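Paenibacillus xanthan lyase (Paenibacillus, PDB 6F2P) cleaves the polysaccharide xanthan as a calcium-containing lyase, probably by the beta-elimination chemistry of polysaccharide lyase family 8. Local coordinates at residues Gly534-Ile548 and Tyr561-Ala575. Residues are numbered along the deposited sequence; the frame is centred on the assembly and turned at random.
With CA (calcium ion), chain I.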
ATOM      1  N   GLY A 534      37.512  15.834 -12.475  1.00 18.25           N
ATOM      2  CA  GLY A 534      36.944  14.546 -12.845  1.00 20.66           C
ATOM      3  C   GLY A 534      37.771  13.337 -12.436  1.00 29.98           C
ATOM      4  O   GLY A 534      37.517  12.213 -12.869  1.00 32.80           O
ATOM      5  N   SER A 535      38.761  13.562 -11.583  1.00 24.61           N
ATOM      6  CA  SER A 535      39.693  12.510 -11.220  1.00 28.61           C
ATOM      7  C   SER A 535      39.230  11.723  -9.997  1.00 28.12           C
ATOM      8  O   SER A 535      38.644  12.287  -9.067  1.00 26.58           O
ATOM      9  CB  SER A 535      41.084  13.101 -10.973  1.00 22.44           C
ATOM     10  OG  SER A 535      41.061  14.008  -9.884  1.00 34.01           O
ATOM     11  N   LEU A 536      39.503  10.418 -10.013  1.00 25.54           N
ATOM     12  CA  LEU A 536      39.176   9.534  -8.901  1.00 22.92           C
ATOM     13  C   LEU A 536      39.902   9.980  -7.644  1.00 25.81           C
ATOM     14  O   LEU A 536      41.059  10.374  -7.699  1.00 29.01           O
ATOM     15  CB  LEU A 536      39.558   8.098  -9.240  1.00 17.46           C
ATOM     16  CG  LEU A 536      38.825   7.545 -10.456  1.00 22.62           C
ATOM     17  CD1 LEU A 536      39.469   6.258 -10.917  1.00 19.26           C
ATOM     18  CD2 LEU A 536      37.379   7.308 -10.091  1.00 20.80           C
ATOM     19  N   GLY A 537      39.213   9.917  -6.512  1.00 27.30           N
ATOM     20  CA  GLY A 537      39.761  10.386  -5.258  1.00 20.66           C
ATOM     21  C   GLY A 537      39.118  11.688  -4.832  1.00 21.93           C
ATOM     22  O   GLY A 537      39.160  12.048  -3.649  1.00 22.74           O
ATOM     23  N   TRP A 538      38.518  12.391  -5.798  1.00 23.28           N
ATOM     24  CA  TRP A 538      37.839  13.667  -5.543  1.00 21.29           C
ATOM     25  C   TRP A 538      36.812  13.604  -4.419  1.00 24.06           C
ATOM     26  O   TRP A 538      35.990  12.687  -4.358  1.00 20.60           O
ATOM     27  CB  TRP A 538      37.156  14.186  -6.799  1.00 22.49           C
ATOM     28  CG  TRP A 538      36.403  15.459  -6.557  1.00 24.22           C
ATOM     29  CD1 TRP A 538      36.912  16.728  -6.562  1.00 31.21           C
ATOM     30  CD2 TRP A 538      35.007  15.590  -6.278  1.00 28.70           C
ATOM     31  NE1 TRP A 538      35.916  17.639  -6.298  1.00 31.20           N
ATOM     32  CE2 TRP A 538      34.738  16.964  -6.123  1.00 30.17           C
ATOM     33  CE3 TRP A 538      33.956  14.677  -6.146  1.00 28.40           C
ATOM     34  CZ2 TRP A 538      33.462  17.445  -5.844  1.00 23.02           C
ATOM     35  CZ3 TRP A 538      32.692  15.158  -5.868  1.00 30.26           C
ATOM     36  CH2 TRP A 538      32.455  16.530  -5.720  1.00 24.50           C
ATOM     37  N   SER A 539      36.861  14.603  -3.544  1.00 26.92           N
ATOM     38  CA  SER A 539      36.039  14.626  -2.346  1.00 25.99           C
ATOM     39  C   SER A 539      35.945  16.043  -1.774  1.00 30.02           C
ATOM     40  O   SER A 539      36.968  16.689  -1.510  1.00 31.96           O
ATOM     41  CB  SER A 539      36.617  13.677  -1.304  1.00 21.18           C
ATOM     42  OG  SER A 539      35.830  13.668  -0.131  1.00 35.07           O
ATOM     43  N   GLU A 540      34.713  16.513  -1.583  1.00 28.34           N
ATOM     44  CA  GLU A 540      34.444  17.866  -1.110  1.00 23.56           C
ATOM     45  C   GLU A 540      33.182  17.893  -0.265  1.00 21.50           C
ATOM     46  O   GLU A 540      32.277  17.092  -0.482  1.00 22.52           O
ATOM     47  CB  GLU A 540      34.207  18.806  -2.293  1.00 26.15           C
ATOM     48  CG  GLU A 540      35.390  19.041  -3.216  1.00 30.14           C
ATOM     49  CD  GLU A 540      35.083  20.111  -4.248  1.00 32.67           C
ATOM     50  OE1 GLU A 540      35.938  20.394  -5.118  1.00 33.36           O
ATOM     51  OE2 GLU A 540      33.969  20.673  -4.181  1.00 29.07           O
ATOM     52  N   THR A 541      33.121  18.816   0.692  1.00 21.46           N
ATOM     53  CA  THR A 541      31.848  19.203   1.292  1.00 25.28           C
ATOM     54  C   THR A 541      31.400  20.513   0.653  1.00 24.54           C
ATOM     55  O   THR A 541      31.855  21.582   1.048  1.00 31.30           O
ATOM     56  CB  THR A 541      31.956  19.379   2.810  1.00 21.34           C
ATOM     57  OG1 THR A 541      32.326  18.135   3.408  1.00 34.84           O
ATOM     58  CG2 THR A 541      30.640  19.780   3.373  1.00 14.83           C
ATOM     59  N   MET A 542      30.520  20.416  -0.343  1.00 22.76           N
ATOM     60  CA  MET A 542      30.139  21.553  -1.190  1.00 27.24           C
ATOM     61  C   MET A 542      28.973  22.382  -0.648  1.00 24.62           C
ATOM     62  O   MET A 542      27.814  21.975  -0.763  1.00 21.84           O
ATOM     63  CB  MET A 542      29.752  21.050  -2.575  1.00 20.41           C
ATOM     64  CG  MET A 542      30.744  20.119  -3.192  1.00 18.46           C
ATOM     65  SD  MET A 542      30.135  19.487  -4.765  1.00 23.93           S
ATOM     66  CE  MET A 542      28.831  18.378  -4.200  1.00 20.17           C
ATOM     67  N   THR A 543      29.269  23.554  -0.091  1.00 21.12           N
ATOM     68  CA  THR A 543      28.218  24.388   0.489  1.00 21.95           C
ATOM     69  C   THR A 543      27.580  25.335  -0.523  1.00 20.20           C
ATOM     70  O   THR A 543      28.144  25.610  -1.589  1.00 16.14           O
ATOM     71  CB  THR A 543      28.715  25.194   1.704  1.00 24.51           C
ATOM     72  OG1 THR A 543      29.911  25.902   1.356  1.00 26.06           O
ATOM     73  CG2 THR A 543      28.995  24.269   2.874  1.00 17.92           C
ATOM     74  N   GLY A 544      26.396  25.835  -0.175  1.00 19.35           N
ATOM     75  CA  GLY A 544      25.658  26.715  -1.059  1.00 15.38           C
ATOM     76  C   GLY A 544      25.404  26.077  -2.410  1.00 16.08           C
ATOM     77  O   GLY A 544      25.437  26.742  -3.451  1.00 15.61           O
ATOM     78  N   THR A 545      25.155  24.772  -2.401  1.00 17.35           N
ATOM     79  CA  THR A 545      24.891  24.068  -3.644  1.00 19.55           C
ATOM     80  C   THR A 545      23.457  24.325  -4.100  1.00 17.90           C
ATOM     81  O   THR A 545      22.502  24.085  -3.347  1.00 12.27           O
ATOM     82  CB  THR A 545      25.129  22.562  -3.501  1.00 15.75           C
ATOM     83  OG1 THR A 545      26.408  22.340  -2.897  1.00 19.09           O
ATOM     84  CG2 THR A 545      25.080  21.889  -4.875  1.00 12.76           C
ATOM     85  N   ASN A 546      23.316  24.814  -5.330  1.00 14.23           N
ATOM     86  CA  ASN A 546      22.004  25.119  -5.888  1.00 17.61           C
ATOM     87  C   ASN A 546      21.550  24.034  -6.842  1.00 19.73           C
ATOM     88  O   ASN A 546      20.417  23.544  -6.779  1.00 17.91           O
ATOM     89  CB  ASN A 546      22.038  26.456  -6.620  1.00 14.44           C
ATOM     90  CG  ASN A 546      22.348  27.606  -5.700  1.00 16.27           C
ATOM     91  OD1 ASN A 546      21.923  27.620  -4.539  1.00 17.49           O
ATOM     92  ND2 ASN A 546      23.102  28.580  -6.202  1.00 21.04           N
ATOM     93  N   TYR A 547      22.446  23.665  -7.743  1.00 17.22           N
ATOM     94  CA  TYR A 547      22.163  22.583  -8.658  1.00 20.46           C
ATOM     95  C   TYR A 547      23.435  21.819  -9.004  1.00 24.24           C
ATOM     96  O   TYR A 547      24.543  22.294  -8.757  1.00 25.54           O
ATOM     97  CB  TYR A 547      21.450  23.093  -9.915  1.00 17.92           C
ATOM     98  CG  TYR A 547      22.090  24.296 -10.576  1.00 22.25           C
ATOM     99  CD1 TYR A 547      21.838  25.586 -10.117  1.00 23.38           C
ATOM    100  CD2 TYR A 547      22.924  24.146 -11.679  1.00 18.82           C
ATOM    101  CE1 TYR A 547      22.414  26.691 -10.729  1.00 27.05           C
ATOM    102  CE2 TYR A 547      23.502  25.238 -12.294  1.00 18.05           C
ATOM    103  CZ  TYR A 547      23.244  26.510 -11.822  1.00 26.65           C
ATOM    104  OH  TYR A 547      23.819  27.607 -12.438  1.00 23.99           O
ATOM    105  N   ILE A 548      23.256  20.623  -9.555  1.00 21.52           N
ATOM    106  CA  ILE A 548      24.355  19.748  -9.909  1.00 20.17           C
ATOM    107  C   ILE A 548      23.962  19.034 -11.196  1.00 22.41           C
ATOM    108  O   ILE A 548      22.796  18.676 -11.377  1.00 17.67           O
ATOM    109  CB  ILE A 548      24.601  18.694  -8.799  1.00 21.65           C
ATOM    110  CG1 ILE A 548      25.116  19.350  -7.520  1.00 18.19           C
ATOM    111  CG2 ILE A 548      25.598  17.637  -9.249  1.00 19.35           C
ATOM    112  CD1 ILE A 548      25.487  18.359  -6.439  1.00 17.31           C
ATOM    113  N   TYR A 561      20.254  17.609 -10.408  1.00 14.76           N
ATOM    114  CA  TYR A 561      19.830  17.674  -9.014  1.00 13.50           C
ATOM    115  C   TYR A 561      19.652  19.136  -8.625  1.00 16.57           C
ATOM    116  O   TYR A 561      20.589  19.922  -8.684  1.00 20.75           O
ATOM    117  CB  TYR A 561      20.851  17.022  -8.083  1.00 14.97           C
ATOM    118  CG  TYR A 561      21.349  15.671  -8.538  1.00 18.89           C
ATOM    119  CD1 TYR A 561      22.254  15.563  -9.591  1.00 16.95           C
ATOM    120  CD2 TYR A 561      20.941  14.505  -7.900  1.00 15.93           C
ATOM    121  CE1 TYR A 561      22.718  14.339 -10.017  1.00 18.19           C
ATOM    122  CE2 TYR A 561      21.407  13.266  -8.319  1.00 16.29           C
ATOM    123  CZ  TYR A 561      22.296  13.198  -9.382  1.00 18.79           C
ATOM    124  OH  TYR A 561      22.774  11.999  -9.832  1.00 17.48           O
ATOM    125  N   TYR A 562      18.445  19.504  -8.230  1.00 14.10           N
ATOM    126  CA  TYR A 562      18.192  20.867  -7.821  1.00 14.77           C
ATOM    127  C   TYR A 562      17.972  20.868  -6.317  1.00 15.64           C
ATOM    128  O   TYR A 562      17.294  19.994  -5.783  1.00 15.95           O
ATOM    129  CB  TYR A 562      17.004  21.438  -8.604  1.00 16.69           C
ATOM    130  CG  TYR A 562      16.308  22.616  -7.964  1.00 20.67           C
ATOM    131  CD1 TYR A 562      17.003  23.774  -7.641  1.00 21.30           C
ATOM    132  CD2 TYR A 562      14.946  22.574  -7.701  1.00 16.65           C
ATOM    133  CE1 TYR A 562      16.367  24.842  -7.047  1.00 21.34           C
ATOM    134  CE2 TYR A 562      14.298  23.636  -7.115  1.00 20.63           C
ATOM    135  CZ  TYR A 562      15.008  24.768  -6.788  1.00 26.38           C
ATOM    136  OH  TYR A 562      14.348  25.829  -6.199  1.00 22.02           O
ATOM    137  N   PHE A 563      18.584  21.826  -5.629  1.00 18.53           N
ATOM    138  CA  PHE A 563      18.473  21.895  -4.178  1.00 20.86           C
ATOM    139  C   PHE A 563      17.795  23.182  -3.720  1.00 18.71           C
ATOM    140  O   PHE A 563      18.442  24.211  -3.560  1.00 22.38           O
ATOM    141  CB  PHE A 563      19.847  21.701  -3.528  1.00 13.28           C
ATOM    142  CG  PHE A 563      20.499  20.406  -3.914  1.00 18.28           C
ATOM    143  CD1 PHE A 563      21.268  20.313  -5.068  1.00 18.36           C
ATOM    144  CD2 PHE A 563      20.305  19.264  -3.155  1.00 14.51           C
ATOM    145  CE1 PHE A 563      21.852  19.106  -5.442  1.00 13.50           C
ATOM    146  CE2 PHE A 563      20.886  18.064  -3.525  1.00 14.12           C
ATOM    147  CZ  PHE A 563      21.660  17.989  -4.670  1.00 13.49           C
ATOM    148  N   PRO A 564      16.475  23.116  -3.511  1.00 21.32           N
ATOM    149  CA  PRO A 564      15.666  24.276  -3.112  1.00 17.32           C
ATOM    150  C   PRO A 564      16.220  24.949  -1.859  1.00 18.92           C
ATOM    151  O   PRO A 564      16.345  24.319  -0.793  1.00 16.72           O
ATOM    152  CB  PRO A 564      14.296  23.664  -2.825  1.00 15.04           C
ATOM    153  CG  PRO A 564      14.264  22.420  -3.661  1.00 22.03           C
ATOM    154  CD  PRO A 564      15.663  21.898  -3.690  1.00 18.10           C
ATOM    155  N   GLY A 565      16.569  26.225  -2.002  1.00 15.69           N
ATOM    156  CA  GLY A 565      17.067  27.009  -0.888  1.00 18.77           C
ATOM    157  C   GLY A 565      18.560  26.867  -0.726  1.00 20.23           C
ATOM    158  O   GLY A 565      19.157  27.478   0.161  1.00 19.10           O
ATOM    159  N   GLY A 566      19.161  26.063  -1.598  1.00 17.73           N
ATOM    160  CA  GLY A 566      20.557  25.699  -1.469  1.00 17.12           C
ATOM    161  C   GLY A 566      20.786  24.659  -0.384  1.00 18.38           C
ATOM    162  O   GLY A 566      20.036  24.602   0.594  1.00 19.16           O
ATOM    163  N   ALA A 567      21.820  23.830  -0.551  1.00 16.70           N
ATOM    164  CA  ALA A 567      22.174  22.829   0.458  1.00 19.17           C
ATOM    165  C   ALA A 567      23.674  22.582   0.553  1.00 18.87           C
ATOM    166  O   ALA A 567      24.426  22.798  -0.403  1.00 18.13           O
ATOM    167  CB  ALA A 567      21.447  21.513   0.195  1.00 13.91           C
ATOM    168  N   ALA A 568      24.098  22.122   1.724  1.00 14.51           N
ATOM    169  CA  ALA A 568      25.449  21.609   1.901  1.00 18.85           C
ATOM    170  C   ALA A 568      25.474  20.139   1.471  1.00 16.87           C
ATOM    171  O   ALA A 568      24.982  19.263   2.191  1.00 13.14           O
ATOM    172  CB  ALA A 568      25.890  21.750   3.348  1.00 12.00           C
ATOM    173  N   VAL A 569      26.037  19.888   0.292  1.00 14.36           N
ATOM    174  CA  VAL A 569      26.102  18.543  -0.279  1.00 20.62           C
ATOM    175  C   VAL A 569      27.532  17.983  -0.311  1.00 21.15           C
ATOM    176  O   VAL A 569      28.399  18.531  -0.992  1.00 22.45           O
ATOM    177  CB  VAL A 569      25.565  18.528  -1.725  1.00 17.35           C
ATOM    178  CG1 VAL A 569      25.449  17.096  -2.238  1.00 13.62           C
ATOM    179  CG2 VAL A 569      24.237  19.254  -1.808  1.00 17.35           C
ATOM    180  N   LYS A 570      27.769  16.886   0.405  1.00 19.30           N
ATOM    181  CA  LYS A 570      29.057  16.187   0.331  1.00 23.18           C
ATOM    182  C   LYS A 570      29.153  15.342  -0.935  1.00 18.62           C
ATOM    183  O   LYS A 570      28.168  14.747  -1.373  1.00 19.49           O
ATOM    184  CB  LYS A 570      29.282  15.315   1.572  1.00 15.92           C
ATOM    185  CG  LYS A 570      29.333  16.116   2.860  1.00 16.71           C
ATOM    186  CD  LYS A 570      29.739  15.259   4.037  1.00 24.34           C
ATOM    187  CE  LYS A 570      29.957  16.113   5.275  1.00 24.44           C
ATOM    188  NZ  LYS A 570      30.560  15.329   6.385  1.00 26.59           N
ATOM    189  N   GLY A 571      30.343  15.299  -1.524  1.00 19.97           N
ATOM    190  CA  GLY A 571      30.552  14.586  -2.770  1.00 17.82           C
ATOM    191  C   GLY A 571      31.796  13.720  -2.732  1.00 28.71           C
ATOM    192  O   GLY A 571      32.780  14.056  -2.067  1.00 29.81           O
ATOM    193  N   LEU A 572      31.752  12.598  -3.444  1.00 25.25           N
ATOM    194  CA  LEU A 572      32.876  11.678  -3.487  1.00 17.65           C
ATOM    195  C   LEU A 572      32.898  10.918  -4.805  1.00 23.13           C
ATOM    196  O   LEU A 572      31.945  10.210  -5.136  1.00 29.99           O
ATOM    197  CB  LEU A 572      32.800  10.694  -2.324  1.00 15.14           C
ATOM    198  CG  LEU A 572      33.838   9.562  -2.332  1.00 23.47           C
ATOM    199  CD1 LEU A 572      35.265  10.104  -2.276  1.00 21.93           C
ATOM    200  CD2 LEU A 572      33.610   8.596  -1.183  1.00 19.82           C
ATOM    201  N   ARG A 573      33.978  11.080  -5.564  1.00 19.72           N
ATOM    202  CA  ARG A 573      34.210  10.282  -6.761  1.00 17.68           C
ATOM    203  C   ARG A 573      35.354   9.293  -6.482  1.00 21.99           C
ATOM    204  O   ARG A 573      36.502   9.695  -6.324  1.00 20.62           O
ATOM    205  CB  ARG A 573      34.547  11.188  -7.943  1.00 15.12           C
ATOM    206  CG  ARG A 573      34.702  10.452  -9.250  1.00 20.89           C
ATOM    207  CD  ARG A 573      35.360  11.318 -10.294  1.00 20.36           C
ATOM    208  NE  ARG A 573      34.615  12.547 -10.525  1.00 24.41           N
ATOM    209  CZ  ARG A 573      33.798  12.742 -11.555  1.00 23.12           C
ATOM    210  NH1 ARG A 573      33.623  11.778 -12.453  1.00 19.14           N
ATOM    211  NH2 ARG A 573      33.160  13.903 -11.686  1.00 22.80           N
ATOM    212  N   GLU A 574      35.043   8.006  -6.387  1.00 20.34           N
ATOM    213  CA  GLU A 574      36.067   7.034  -6.024  1.00 19.24           C
ATOM    214  C   GLU A 574      35.899   5.731  -6.777  1.00 23.69           C
ATOM    215  O   GLU A 574      34.828   5.460  -7.330  1.00 27.13           O
ATOM    216  CB  GLU A 574      36.049   6.764  -4.519  1.00 15.38           C
ATOM    217  CG  GLU A 574      34.755   6.157  -4.032  1.00 20.95           C
ATOM    218  CD  GLU A 574      34.835   5.696  -2.599  1.00 21.99           C
ATOM    219  OE1 GLU A 574      33.875   5.063  -2.111  1.00 24.09           O
ATOM    220  OE2 GLU A 574      35.865   5.964  -1.958  1.00 27.85           O
ATOM    221  N   ALA A 575      36.973   4.940  -6.807  1.00 24.25           N
ATOM    222  CA  ALA A 575      36.933   3.575  -7.329  1.00 19.95           C
ATOM    223  C   ALA A 575      36.700   2.640  -6.158  1.00 21.60           C
ATOM    224  O   ALA A 575      37.273   2.818  -5.077  1.00 26.84           O
ATOM    225  CB  ALA A 575      38.230   3.223  -8.035  1.00 11.96           C
TER
HETATM  226 CA    CA I1108      19.036  28.013   2.613  1.00 39.56          CA
HETATM  227  O   HOH W   1      19.220  26.582  -4.900  1.00 18.81           O
HETATM  228  O   HOH W   2      20.749  26.370   2.854  1.00 30.63           O
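Paired backbone bonds join E540 to G571 and M542 to V569, so strands 539-543 and 566-575 run antiparallel, their axes 170° apart. One residue too many between M542 and T545 makes a beta bulge, after which T545 pairs with A567 as the chain turns the corner. Here M542 O accepts two donors from opposite faces of its carbonyl plane, V569 N at 2.9 Å and T545 OG1 at 2.6 Å. Beyond the corner at G544, I548 and Y561 form a further doubly bonded pair. At the far end G537 and W538 both face R573, a G1 bulge in which G537 N donates to R573 O (2.7 Å).

Among apolar contacts, I548 CD1 meets F563 CE1 at 3.8 Å between neighbouring strands of one sheet, whereas V569 CG2, from the other sheet, lies over one face of the F563 ring. W538, its CG anti to the backbone N (chi1 178°), lays CZ3 against the G571 backbone, 3.6 Å from G571 C.

R573 bends at chi3, bringing G534 CA 3.7 Å above the centre of its guanidinium, while NH1 bonds N523 O and G521 O. Cutting R573 back to an alanine is likely to leave those carbonyls without this donor and G534 without the guanidinium it packs on.

G565 O binds calcium at 2.5 Å in the type II turn F563-G566. Both segments turn from one sheet into another, at G544 and at P564-G565, within the super-sandwich domain of family 8 lyases.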